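Local coordinates for protein putative laminarinase (Phanerochaete chrysosporium, PDB 2W39) that probably hydrolyses beta-1,3- and mixed-linkage beta-glucans such as laminarin and lichenin, as an extracellular family 16 glycoside hydrolase of a white-rot fungus, at residues D25-R30 with N250-G255; G29-V34 with R69-I74; V116-G121 with G185-E190; K197-P202 with G225-F230. All blocks are in the same frame, centred on the assembly; numbering follows the deposited sequence. Where two conformers were deposited one is given.

Interaction 1 of 4, residues D25-R30 with N250-G255. With BGC (beta-D-glucopyranose), chain B; LGC (D-glucono-1,5-lactone), chain D.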
# COMPACT_ATOMS: atom_id res chain seq x y z
N ASP A 25 -15.35 -5.59 2.79
CA ASP A 25 -14.13 -5.49 2.01
C ASP A 25 -14.45 -5.50 0.51
O ASP A 25 -15.01 -6.48 -0.00
CB ASP A 25 -13.18 -6.64 2.33
CG ASP A 25 -11.86 -6.51 1.60
OD1 ASP A 25 -11.57 -5.36 1.19
OD2 ASP A 25 -11.16 -7.54 1.40
N PRO A 26 -14.09 -4.44 -0.24
CA PRO A 26 -14.31 -4.48 -1.69
C PRO A 26 -13.59 -5.65 -2.37
O PRO A 26 -14.03 -6.09 -3.43
CB PRO A 26 -13.77 -3.12 -2.15
CG PRO A 26 -13.89 -2.24 -0.95
CD PRO A 26 -13.54 -3.13 0.19
N THR A 27 -12.50 -6.14 -1.77
CA THR A 27 -11.76 -7.27 -2.33
C THR A 27 -12.16 -8.62 -1.74
O THR A 27 -11.48 -9.61 -1.97
CB THR A 27 -10.22 -7.04 -2.28
OG1 THR A 27 -9.83 -6.64 -0.97
CG2 THR A 27 -9.82 -5.95 -3.24
N HIS A 28 -13.27 -8.64 -1.01
CA HIS A 28 -13.91 -9.92 -0.61
C HIS A 28 -13.05 -10.79 0.29
O HIS A 28 -13.14 -12.02 0.27
CB HIS A 28 -14.39 -10.70 -1.85
CG HIS A 28 -15.21 -9.86 -2.77
ND1 HIS A 28 -14.73 -9.39 -3.97
CD2 HIS A 28 -16.44 -9.31 -2.62
CE1 HIS A 28 -15.65 -8.65 -4.56
NE2 HIS A 28 -16.69 -8.57 -3.75
N GLY A 29 -12.21 -10.17 1.12
CA GLY A 29 -11.34 -10.90 2.01
C GLY A 29 -12.02 -11.45 3.26
O GLY A 29 -13.17 -11.10 3.57
N ARG A 30 -11.30 -12.31 3.97
CA ARG A 30 -11.78 -12.89 5.22
C ARG A 30 -11.41 -11.92 6.35
O ARG A 30 -10.55 -12.20 7.19
CB ARG A 30 -11.17 -14.27 5.42
CG ARG A 30 -11.67 -15.02 6.64
CD ARG A 30 -13.19 -15.17 6.67
NE ARG A 30 -13.58 -15.90 7.87
CZ ARG A 30 -14.78 -15.82 8.44
NH1 ARG A 30 -15.74 -15.07 7.93
NH2 ARG A 30 -15.00 -16.54 9.54
N ASN A 250 -4.07 -0.36 4.59
CA ASN A 250 -4.98 -1.42 5.05
C ASN A 250 -4.30 -2.76 5.15
O ASN A 250 -3.18 -2.96 4.66
CB ASN A 250 -6.21 -1.54 4.12
CG ASN A 250 -5.85 -2.10 2.77
OD1 ASN A 250 -5.34 -1.38 1.91
ND2 ASN A 250 -6.08 -3.41 2.58
N LEU A 251 -5.02 -3.69 5.76
CA LEU A 251 -4.62 -5.09 5.75
C LEU A 251 -5.89 -5.93 5.61
O LEU A 251 -6.75 -5.92 6.49
CB LEU A 251 -3.90 -5.43 7.05
CG LEU A 251 -3.65 -6.93 7.31
CD1 LEU A 251 -2.79 -7.56 6.21
CD2 LEU A 251 -3.04 -7.13 8.69
N THR A 252 -6.01 -6.63 4.48
CA THR A 252 -7.04 -7.64 4.33
C THR A 252 -6.41 -9.04 4.34
O THR A 252 -5.17 -9.17 4.43
CB THR A 252 -7.97 -7.37 3.10
OG1 THR A 252 -9.13 -8.20 3.26
CG2 THR A 252 -7.30 -7.65 1.77
N PHE A 253 -7.24 -10.07 4.27
CA PHE A 253 -6.78 -11.47 4.26
C PHE A 253 -7.54 -12.23 3.20
O PHE A 253 -8.74 -12.02 3.04
CB PHE A 253 -7.00 -12.17 5.62
CG PHE A 253 -6.63 -11.32 6.80
CD1 PHE A 253 -7.62 -10.64 7.51
CD2 PHE A 253 -5.30 -11.19 7.19
CE1 PHE A 253 -7.28 -9.83 8.61
CE2 PHE A 253 -4.96 -10.39 8.28
CZ PHE A 253 -5.95 -9.71 8.99
N CYS A 254 -6.86 -13.11 2.47
CA CYS A 254 -7.49 -13.95 1.44
C CYS A 254 -8.10 -13.05 0.36
O CYS A 254 -7.43 -12.14 -0.11
CB CYS A 254 -8.51 -14.92 2.08
SG CYS A 254 -7.83 -15.85 3.47
N GLY A 255 -9.35 -13.29 -0.04
CA GLY A 255 -9.99 -12.42 -1.02
C GLY A 255 -9.51 -12.63 -2.44
O GLY A 255 -8.87 -13.64 -2.76
C2 BGC B . -7.13 -3.45 -6.11
C3 BGC B . -7.96 -2.74 -5.05
C4 BGC B . -7.40 -3.09 -3.68
C5 BGC B . -6.03 -2.44 -3.59
C6 BGC B . -5.40 -2.64 -2.21
C1 BGC B . -5.61 -3.50 -5.84
O1 BGC B . -5.14 -4.85 -5.98
O2 BGC B . -7.37 -2.85 -7.39
O3 BGC B . -9.35 -3.10 -5.15
O4 BGC B . -8.25 -2.61 -2.64
O5 BGC B . -5.14 -2.99 -4.58
O6 BGC B . -4.80 -3.94 -2.14
C1 LGC D . -5.97 -3.13 -6.05
C2 LGC D . -7.46 -3.16 -6.19
O5 LGC D . -5.30 -2.69 -4.82
O1 LGC D . -5.27 -3.50 -6.98
O2 LGC D . -7.87 -2.43 -7.37
C3 LGC D . -8.14 -2.63 -4.93
O3 LGC D . -9.51 -3.08 -4.88
C4 LGC D . -7.38 -3.09 -3.68
O4 LGC D . -8.12 -2.84 -2.50
C5 LGC D . -6.06 -2.32 -3.67
C6 LGC D . -5.19 -2.56 -2.44
O6 LGC D . -4.91 -3.95 -2.22
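D25 and T252 meet through one carboxylate oxygen: T252 OG1 donates to D25 OD2 at 2.8 Å, approaching from above the carboxylate plane. The same OD2 takes two more donors from its own loop, G29 N at 2.8 Å on the anti side and T27 OG1 at 2.9 Å on the syn side. D25 OD1 accepts from T27 N and closes an Asx turn at the start of the type I turn D25-H28. With CG anti to the backbone N (chi1 -177°), the D25 carboxylate reaches across the loop toward strand 246-253. An alanine here would probably leave T252 OG1, T27 OG1 and G29 N without their common acceptor, and the turn would be likely to lose its anchor. One residue beyond G29, R30 N donates to F253 O at 2.7 Å. Backbone packing is close around both glycines: G29 CA lies 3.0 Å from F253 O, and a CB on G29 would strike both that oxygen and T252 OG1. G255 CA rests 3.3 Å from T27 O, where a CB would also clash, and its positive phi favours glycine. Farther out, R30 CB touches C254 SG, which is disulfide-bonded to C273, while the R30 guanidinium turns away to N278 and G66. On the other flank T27 CG2 faces O3 of the bound sugar. Three donors on one oxygen would suit an ionised carboxylate, and, through D25, they link the sugar-contacting T27 to T252 on the strand.

Interaction 2 of 4, residues G29-V34 with R69-I74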
# COMPACT_ATOMS: atom_id res chain seq x y z
N GLY A 29 -12.21 -10.17 1.12
CA GLY A 29 -11.34 -10.90 2.01
C GLY A 29 -12.02 -11.45 3.26
O GLY A 29 -13.17 -11.10 3.57
N ARG A 30 -11.30 -12.31 3.97
CA ARG A 30 -11.78 -12.89 5.22
C ARG A 30 -11.41 -11.92 6.35
O ARG A 30 -10.55 -12.20 7.19
CB ARG A 30 -11.17 -14.27 5.42
CG ARG A 30 -11.67 -15.02 6.64
CD ARG A 30 -13.19 -15.17 6.67
NE ARG A 30 -13.58 -15.90 7.87
CZ ARG A 30 -14.78 -15.82 8.44
NH1 ARG A 30 -15.74 -15.07 7.93
NH2 ARG A 30 -15.00 -16.54 9.54
N VAL A 31 -12.05 -10.76 6.31
CA VAL A 31 -11.67 -9.62 7.14
C VAL A 31 -12.91 -8.96 7.69
O VAL A 31 -13.96 -8.92 7.05
CB VAL A 31 -10.82 -8.59 6.32
CG1 VAL A 31 -11.67 -7.85 5.27
CG2 VAL A 31 -10.14 -7.59 7.25
N ASN A 32 -12.79 -8.43 8.90
CA ASN A 32 -13.80 -7.56 9.49
C ASN A 32 -13.14 -6.22 9.77
O ASN A 32 -12.38 -6.09 10.74
CB ASN A 32 -14.36 -8.17 10.77
CG ASN A 32 -15.51 -7.36 11.32
OD1 ASN A 32 -16.48 -7.10 10.63
ND2 ASN A 32 -15.40 -6.95 12.57
N TYR A 33 -13.39 -5.25 8.89
CA TYR A 33 -12.80 -3.93 9.05
C TYR A 33 -13.59 -3.15 10.10
O TYR A 33 -14.78 -2.88 9.93
CB TYR A 33 -12.86 -3.20 7.72
CG TYR A 33 -11.76 -3.53 6.74
CD1 TYR A 33 -10.43 -3.65 7.14
CD2 TYR A 33 -12.05 -3.64 5.37
CE1 TYR A 33 -9.41 -3.90 6.20
CE2 TYR A 33 -11.03 -3.88 4.44
CZ TYR A 33 -9.72 -3.98 4.86
OH TYR A 33 -8.68 -4.17 3.97
N VAL A 34 -12.91 -2.79 11.18
CA VAL A 34 -13.55 -2.12 12.31
C VAL A 34 -13.37 -0.62 12.24
O VAL A 34 -12.46 -0.11 11.59
CB VAL A 34 -13.05 -2.69 13.65
CG1 VAL A 34 -13.37 -4.19 13.74
CG2 VAL A 34 -11.56 -2.43 13.85
N ARG A 69 -11.45 -11.90 10.14
CA ARG A 69 -10.49 -11.50 11.16
C ARG A 69 -10.48 -9.99 11.29
O ARG A 69 -10.39 -9.27 10.28
CB ARG A 69 -9.09 -12.04 10.82
CG ARG A 69 -8.05 -11.82 11.91
CD ARG A 69 -6.88 -12.79 11.84
NE ARG A 69 -7.29 -14.16 12.20
CZ ARG A 69 -7.60 -14.57 13.44
NH1 ARG A 69 -7.50 -13.75 14.48
NH2 ARG A 69 -8.01 -15.82 13.61
N ASN A 70 -10.56 -9.47 12.51
CA ASN A 70 -10.58 -8.03 12.68
C ASN A 70 -9.29 -7.40 12.18
O ASN A 70 -8.18 -7.90 12.44
CB ASN A 70 -10.77 -7.63 14.14
CG ASN A 70 -12.16 -7.91 14.67
OD1 ASN A 70 -13.11 -8.11 13.92
ND2 ASN A 70 -12.29 -7.88 16.00
N SER A 71 -9.44 -6.29 11.45
CA SER A 71 -8.32 -5.55 10.90
C SER A 71 -8.79 -4.13 10.63
O SER A 71 -9.93 -3.77 10.97
CB SER A 71 -7.83 -6.24 9.62
OG SER A 71 -6.58 -5.70 9.23
N VAL A 72 -7.91 -3.34 10.02
CA VAL A 72 -8.21 -1.94 9.79
C VAL A 72 -7.85 -1.51 8.37
O VAL A 72 -6.91 -2.04 7.75
CB VAL A 72 -7.52 -1.02 10.83
CG1 VAL A 72 -8.01 -1.33 12.26
CG2 VAL A 72 -6.01 -1.09 10.75
N ARG A 73 -8.58 -0.50 7.90
CA ARG A 73 -8.37 0.17 6.62
C ARG A 73 -8.56 1.66 6.92
O ARG A 73 -9.67 2.11 7.19
CB ARG A 73 -9.40 -0.33 5.61
CG ARG A 73 -9.42 0.44 4.29
CD ARG A 73 -10.17 -0.31 3.24
NE ARG A 73 -10.51 0.53 2.09
CZ ARG A 73 -10.71 0.07 0.85
NH1 ARG A 73 -10.45 -1.19 0.54
NH2 ARG A 73 -11.11 0.90 -0.10
N ILE A 74 -7.46 2.40 6.93
CA ILE A 74 -7.53 3.81 7.25
C ILE A 74 -7.40 4.64 6.00
O ILE A 74 -6.69 4.27 5.07
CB ILE A 74 -6.50 4.22 8.36
CG1 ILE A 74 -5.01 4.15 7.91
CG2 ILE A 74 -6.75 3.40 9.65
CD1 ILE A 74 -4.06 4.86 8.86
O HOH W 1 -9.43 -3.78 1.44
O HOH W 2 -11.10 -0.21 9.19
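N32 and N70 lie side by side on one face of the sheet, their amide planes 42° apart, and N32 ND2 donates to N70 OD1 at 2.9 Å in a nearly straight bond (165°). On the other face the Y33 ring is held between two aliphatic groups. R73 CB sits over one side, 3.7 Å from the ring centroid, and V31 CG2 lies against the opposite side, offset toward the rim. V31 CG2 also packs 3.6 Å from S71 CB, a place it takes by standing anti to the backbone N. Beneath these side chains the backbones pair in parallel, V31 with R69, N32 with N70 and Y33 with S71. N32 N donates to R69 O at 2.9 Å and S71 N to N32 O at 3.0 Å, while R69 N to R30 O and V34 N to S71 O complete the ladder. Strand 31-33 is thus a short parallel addition to a mixed sheet whose other pairings are antiparallel, part of the beta sandwich of family 16 glycanases. Past S71 the two backbones separate, and a water accepts from R73 N and probably also bonds to V34 O. A second water links Y33 OH, 2.7 Å away, to R73 NH1, and Y33 OH has a further weak bond with N250 ND2. The extended R73 chain carries its guanidinium past the ring to salt bridges with E21 and E107 and to a hydrogen bond with O6 of a bound glucose. S71 OG is held by L251 O on the neighbouring strand, and R69 reaches away to D57, V277 and T60.

Interaction 3 of 4, residues V116-G121 with G185-E190. With BGC (beta-D-glucopyranose), chain B; LGC (D-glucono-1,5-lactone), chain D.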
# COMPACT_ATOMS: atom_id res chain seq x y z
N VAL A 116 -3.43 4.23 -7.53
CA VAL A 116 -2.01 3.90 -7.56
C VAL A 116 -1.67 3.12 -6.31
O VAL A 116 -1.84 3.60 -5.18
CB VAL A 116 -1.07 5.14 -7.73
CG1 VAL A 116 -1.41 6.25 -6.73
CG2 VAL A 116 0.39 4.69 -7.61
N ASP A 117 -1.18 1.90 -6.52
CA ASP A 117 -0.75 1.03 -5.43
C ASP A 117 0.73 1.22 -5.25
O ASP A 117 1.51 1.01 -6.18
CB ASP A 117 -1.08 -0.43 -5.75
CG ASP A 117 -2.54 -0.61 -6.12
OD1 ASP A 117 -3.41 -0.12 -5.37
OD2 ASP A 117 -2.82 -1.20 -7.17
N ILE A 118 1.12 1.66 -4.05
CA ILE A 118 2.50 2.02 -3.74
C ILE A 118 3.23 0.86 -3.07
O ILE A 118 4.34 0.50 -3.47
CB ILE A 118 2.52 3.29 -2.86
CG1 ILE A 118 1.81 4.45 -3.58
CG2 ILE A 118 3.96 3.64 -2.49
CD1 ILE A 118 1.51 5.67 -2.69
N ILE A 119 2.59 0.28 -2.05
CA ILE A 119 3.05 -0.94 -1.40
C ILE A 119 1.93 -1.95 -1.53
O ILE A 119 0.80 -1.67 -1.15
CB ILE A 119 3.36 -0.74 0.09
CG1 ILE A 119 4.29 0.47 0.30
CG2 ILE A 119 3.94 -2.03 0.67
CD1 ILE A 119 4.55 0.82 1.77
N GLU A 120 2.22 -3.13 -2.07
CA GLU A 120 1.18 -4.15 -2.18
C GLU A 120 1.77 -5.51 -2.50
O GLU A 120 2.68 -5.63 -3.33
CB GLU A 120 0.19 -3.82 -3.32
CG GLU A 120 -1.08 -4.65 -3.22
CD GLU A 120 -2.07 -4.46 -4.35
OE1 GLU A 120 -1.72 -3.82 -5.37
OE2 GLU A 120 -3.20 -4.97 -4.21
N GLY A 121 1.23 -6.54 -1.86
CA GLY A 121 1.54 -7.91 -2.23
C GLY A 121 0.66 -8.85 -1.44
O GLY A 121 -0.25 -8.41 -0.73
N GLY A 185 11.86 0.46 5.42
CA GLY A 185 12.44 1.44 4.52
C GLY A 185 11.44 2.52 4.18
O GLY A 185 10.44 2.70 4.88
N TRP A 186 11.73 3.24 3.11
CA TRP A 186 10.93 4.38 2.70
C TRP A 186 10.34 4.12 1.32
O TRP A 186 11.03 3.65 0.40
CB TRP A 186 11.77 5.65 2.61
CG TRP A 186 12.35 6.11 3.90
CD1 TRP A 186 11.79 7.02 4.76
CD2 TRP A 186 13.61 5.73 4.47
NE1 TRP A 186 12.62 7.22 5.83
CE2 TRP A 186 13.74 6.45 5.68
CE3 TRP A 186 14.63 4.85 4.08
CZ2 TRP A 186 14.87 6.33 6.51
CZ3 TRP A 186 15.76 4.74 4.90
CH2 TRP A 186 15.87 5.48 6.10
N TYR A 187 9.06 4.42 1.19
CA TYR A 187 8.39 4.48 -0.12
C TYR A 187 7.99 5.91 -0.36
O TYR A 187 7.37 6.55 0.51
CB TYR A 187 7.16 3.58 -0.14
CG TYR A 187 7.49 2.15 -0.52
CD1 TYR A 187 7.75 1.18 0.45
CD2 TYR A 187 7.57 1.78 -1.86
CE1 TYR A 187 8.06 -0.14 0.07
CE2 TYR A 187 7.90 0.49 -2.24
CZ TYR A 187 8.14 -0.46 -1.27
OH TYR A 187 8.47 -1.72 -1.70
N ALA A 188 8.29 6.43 -1.55
CA ALA A 188 7.87 7.78 -1.93
C ALA A 188 7.18 7.70 -3.28
O ALA A 188 7.61 6.96 -4.17
CB ALA A 188 9.07 8.71 -2.00
N MET A 189 6.12 8.48 -3.44
CA MET A 189 5.37 8.50 -4.69
C MET A 189 5.18 9.95 -5.09
O MET A 189 4.67 10.74 -4.28
CB MET A 189 4.03 7.77 -4.51
CG MET A 189 3.19 7.56 -5.77
SD MET A 189 2.40 9.06 -6.42
CE MET A 189 1.29 9.47 -5.09
N GLU A 190 5.62 10.31 -6.30
CA GLU A 190 5.37 11.61 -6.89
C GLU A 190 4.36 11.47 -8.01
O GLU A 190 4.54 10.67 -8.93
CB GLU A 190 6.67 12.23 -7.43
CG GLU A 190 6.44 13.57 -8.13
CD GLU A 190 7.68 14.19 -8.73
OE1 GLU A 190 8.69 13.49 -8.87
OE2 GLU A 190 7.61 15.39 -9.10
C2 BGC B . -7.13 -3.45 -6.11
C3 BGC B . -7.96 -2.74 -5.05
C4 BGC B . -7.40 -3.09 -3.68
C5 BGC B . -6.03 -2.44 -3.59
C6 BGC B . -5.40 -2.64 -2.21
C1 BGC B . -5.61 -3.50 -5.84
O1 BGC B . -5.14 -4.85 -5.98
O2 BGC B . -7.37 -2.85 -7.39
O3 BGC B . -9.35 -3.10 -5.15
O4 BGC B . -8.25 -2.61 -2.64
O5 BGC B . -5.14 -2.99 -4.58
O6 BGC B . -4.80 -3.94 -2.14
C1 LGC D . -5.97 -3.13 -6.05
C2 LGC D . -7.46 -3.16 -6.19
O5 LGC D . -5.30 -2.69 -4.82
O1 LGC D . -5.27 -3.50 -6.98
O2 LGC D . -7.87 -2.43 -7.37
C3 LGC D . -8.14 -2.63 -4.93
O3 LGC D . -9.51 -3.08 -4.88
C4 LGC D . -7.38 -3.09 -3.68
O4 LGC D . -8.12 -2.84 -2.50
C5 LGC D . -6.06 -2.32 -3.67
C6 LGC D . -5.19 -2.56 -2.44
O6 LGC D . -4.91 -3.95 -2.22
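I119 lies over one face of the Y187 ring, its CG1 3.7 Å from the centroid and 20° off the ring normal. The I119 chain continues along the same face, so that CD1 comes within 3.5 Å of Y187 CD1. I118 meets the tyrosine differently: the two side chains slide past each other in opposite directions, and I118 CG2 touches Y187 CB at 4.0 Å. The other branch of I118 crosses M189 at about a right angle, with I118 CD1 3.8 Å from M189 CB. Both isoleucines place CG1 anti to the carbonyl carbon; they are the paired residues of a classic beta bulge facing A102, and while I119 meets Y187, I118 reaches both Y187 and M189. The side-chain packing is apolar; the Y187 hydroxyl is bonded to S174 O. An alanine in place of Y187 would probably open a gap beside I119 and leave S174 O without its hydroxyl partner. D117 and E120, which flank the bulge in sequence, turn instead to the lactone and sugar pocket, as expected of the E-x-D-x-x-E signature of family 16 enzymes, here from E115 to E120. The packing joins the two layers of the sandwich: strand 115-120 runs between strands 98-105 and 129-133, while strand 185-191 lies between 83-89 and 195-202, where F200 meets Y187 from the adjoining strand.

Interaction 4 of 4, residues K197-P202 with G225-F230; sequences KVWFFP and GTPTAF
V198 and A229 form an antiparallel hydrogen-bonded pair at a classic beta bulge, where T228 and A229 both face V198. V198 N donates to A229 O at 2.9 Å, and V198 O accepts from A229 N at 2.9 Å. A weak, bent bond from T228 N reaches the same oxygen. T228 then replaces a backbone acceptor with its side chain: OG1, anti to the carbonyl carbon (chi1 -54°), accepts from F200 N at 2.9 Å and extends the strand pairing by one more bond. This is the close part of the contact, with V198 CB against A229 CB at 4.2 Å and M130 of strand 129-133 covering both side chains, so this part faces the interior of the sandwich. P227 marks the change to the other face. Its CA lies over the five-membered ring of W199, 3.7 Å from the centroid, while its CB reaches back to K197 CB at 3.9 Å. Beyond it T226 and G225 are exposed, and G225, with positive phi, turns the chain past the indole edge. On this outer side K197 and F230 run side by side in the same direction; the K197 methylene CE comes 3.6 Å from the aromatic carbon F230 CE2, in a contact that leaves both residues partly exposed. W224 meets W199 edge-to-face from just ahead of the loop. The looser end is still pinned by one directed bond: W199 NE1 points at G225 O, 3.0 Å away, at 173° and almost in the plane of the indole.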
# COMPACT_ATOMS: atom_id res chain seq x y z
N LYS A 197 5.58 8.37 -10.29
CA LYS A 197 6.83 7.68 -9.95
C LYS A 197 6.73 7.13 -8.54
O LYS A 197 6.17 7.79 -7.65
CB LYS A 197 8.03 8.62 -10.02
CG LYS A 197 8.42 9.02 -11.43
CD LYS A 197 9.51 10.08 -11.46
CE LYS A 197 9.76 10.54 -12.89
NZ LYS A 197 10.80 11.61 -12.96
N VAL A 198 7.30 5.95 -8.32
CA VAL A 198 7.48 5.42 -6.97
C VAL A 198 8.96 5.09 -6.79
O VAL A 198 9.57 4.48 -7.68
CB VAL A 198 6.63 4.14 -6.72
CG1 VAL A 198 6.86 3.58 -5.33
CG2 VAL A 198 5.15 4.40 -6.94
N TRP A 199 9.49 5.48 -5.63
CA TRP A 199 10.84 5.06 -5.23
C TRP A 199 10.73 4.21 -3.98
O TRP A 199 10.00 4.57 -3.04
CB TRP A 199 11.71 6.26 -4.85
CG TRP A 199 12.08 7.22 -5.93
CD1 TRP A 199 13.29 7.29 -6.57
CD2 TRP A 199 11.29 8.30 -6.44
NE1 TRP A 199 13.29 8.34 -7.47
CE2 TRP A 199 12.07 8.97 -7.41
CE3 TRP A 199 9.99 8.77 -6.16
CZ2 TRP A 199 11.60 10.10 -8.10
CZ3 TRP A 199 9.53 9.88 -6.85
CH2 TRP A 199 10.33 10.53 -7.80
N PHE A 200 11.51 3.13 -3.93
CA PHE A 200 11.74 2.40 -2.70
C PHE A 200 13.20 2.51 -2.30
O PHE A 200 14.07 2.24 -3.12
CB PHE A 200 11.40 0.92 -2.86
CG PHE A 200 11.82 0.12 -1.66
CD1 PHE A 200 11.29 0.43 -0.40
CD2 PHE A 200 12.80 -0.86 -1.75
CE1 PHE A 200 11.71 -0.26 0.73
CE2 PHE A 200 13.21 -1.55 -0.59
CZ PHE A 200 12.65 -1.23 0.61
N PHE A 201 13.46 2.84 -1.03
CA PHE A 201 14.80 2.80 -0.44
C PHE A 201 14.77 1.94 0.81
O PHE A 201 14.04 2.24 1.73
CB PHE A 201 15.32 4.19 -0.10
CG PHE A 201 15.59 5.02 -1.32
CD1 PHE A 201 14.62 5.88 -1.82
CD2 PHE A 201 16.78 4.88 -2.01
CE1 PHE A 201 14.85 6.60 -2.98
CE2 PHE A 201 17.01 5.60 -3.16
CZ PHE A 201 16.05 6.46 -3.65
N PRO A 202 15.57 0.86 0.83
CA PRO A 202 15.77 0.04 2.04
C PRO A 202 16.22 0.86 3.25
O PRO A 202 16.91 1.88 3.10
CB PRO A 202 16.89 -0.92 1.61
CG PRO A 202 16.67 -1.07 0.12
CD PRO A 202 16.31 0.32 -0.32
N GLY A 225 17.29 10.50 -7.91
CA GLY A 225 17.72 9.39 -8.74
C GLY A 225 16.56 8.73 -9.48
O GLY A 225 15.41 9.17 -9.43
N THR A 226 16.87 7.64 -10.16
CA THR A 226 15.90 6.94 -10.97
C THR A 226 14.83 6.27 -10.10
O THR A 226 15.16 5.61 -9.12
CB THR A 226 16.65 5.92 -11.83
OG1 THR A 226 17.48 6.66 -12.71
CG2 THR A 226 15.71 5.04 -12.61
N PRO A 227 13.55 6.42 -10.48
CA PRO A 227 12.49 5.78 -9.70
C PRO A 227 12.50 4.25 -9.83
O PRO A 227 13.02 3.68 -10.80
CB PRO A 227 11.21 6.37 -10.30
CG PRO A 227 11.58 6.68 -11.70
CD PRO A 227 13.01 7.17 -11.63
N THR A 228 11.92 3.60 -8.84
CA THR A 228 11.71 2.16 -8.89
C THR A 228 10.64 1.79 -9.92
O THR A 228 10.80 0.85 -10.70
CB THR A 228 11.33 1.66 -7.49
OG1 THR A 228 12.33 2.09 -6.55
CG2 THR A 228 11.26 0.15 -7.47
N ALA A 229 9.53 2.54 -9.90
CA ALA A 229 8.47 2.40 -10.90
C ALA A 229 8.22 3.76 -11.52
O ALA A 229 8.16 4.77 -10.83
CB ALA A 229 7.17 1.87 -10.27
N PHE A 230 8.06 3.77 -12.84
CA PHE A 230 7.79 4.98 -13.62
C PHE A 230 6.60 4.70 -14.52
O PHE A 230 6.58 3.71 -15.26
CB PHE A 230 9.03 5.30 -14.45
CG PHE A 230 8.97 6.57 -15.31
CD1 PHE A 230 9.71 6.63 -16.48
CD2 PHE A 230 8.24 7.70 -14.94
CE1 PHE A 230 9.73 7.76 -17.27
CE2 PHE A 230 8.25 8.85 -15.72
CZ PHE A 230 9.01 8.87 -16.89

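How the interactions relate
Interactions 1 and 2 share G29 and R30 and hold the same sheet, whose strands 69-76 and 246-253 are neighbours; T252 packs against V31 between them. Interactions 3 and 4 likewise meet across strands 185-191 and 195-202 of the opposing sheet, where A188 O faces W199 N. The centre of interaction 3 is nearest the chain's centre, about 6 Å from it, and this contact is apolar side-chain packing between layers, whereas the others rest on hydrogen bonds within a sheet or from loop to strand. Interaction 4 combines a buried face with an exposed loop edge; interaction 1 is partly buried, interaction 2 buried. The bound sugar is reached from a loop in interaction 1, from strands in 2 and 3.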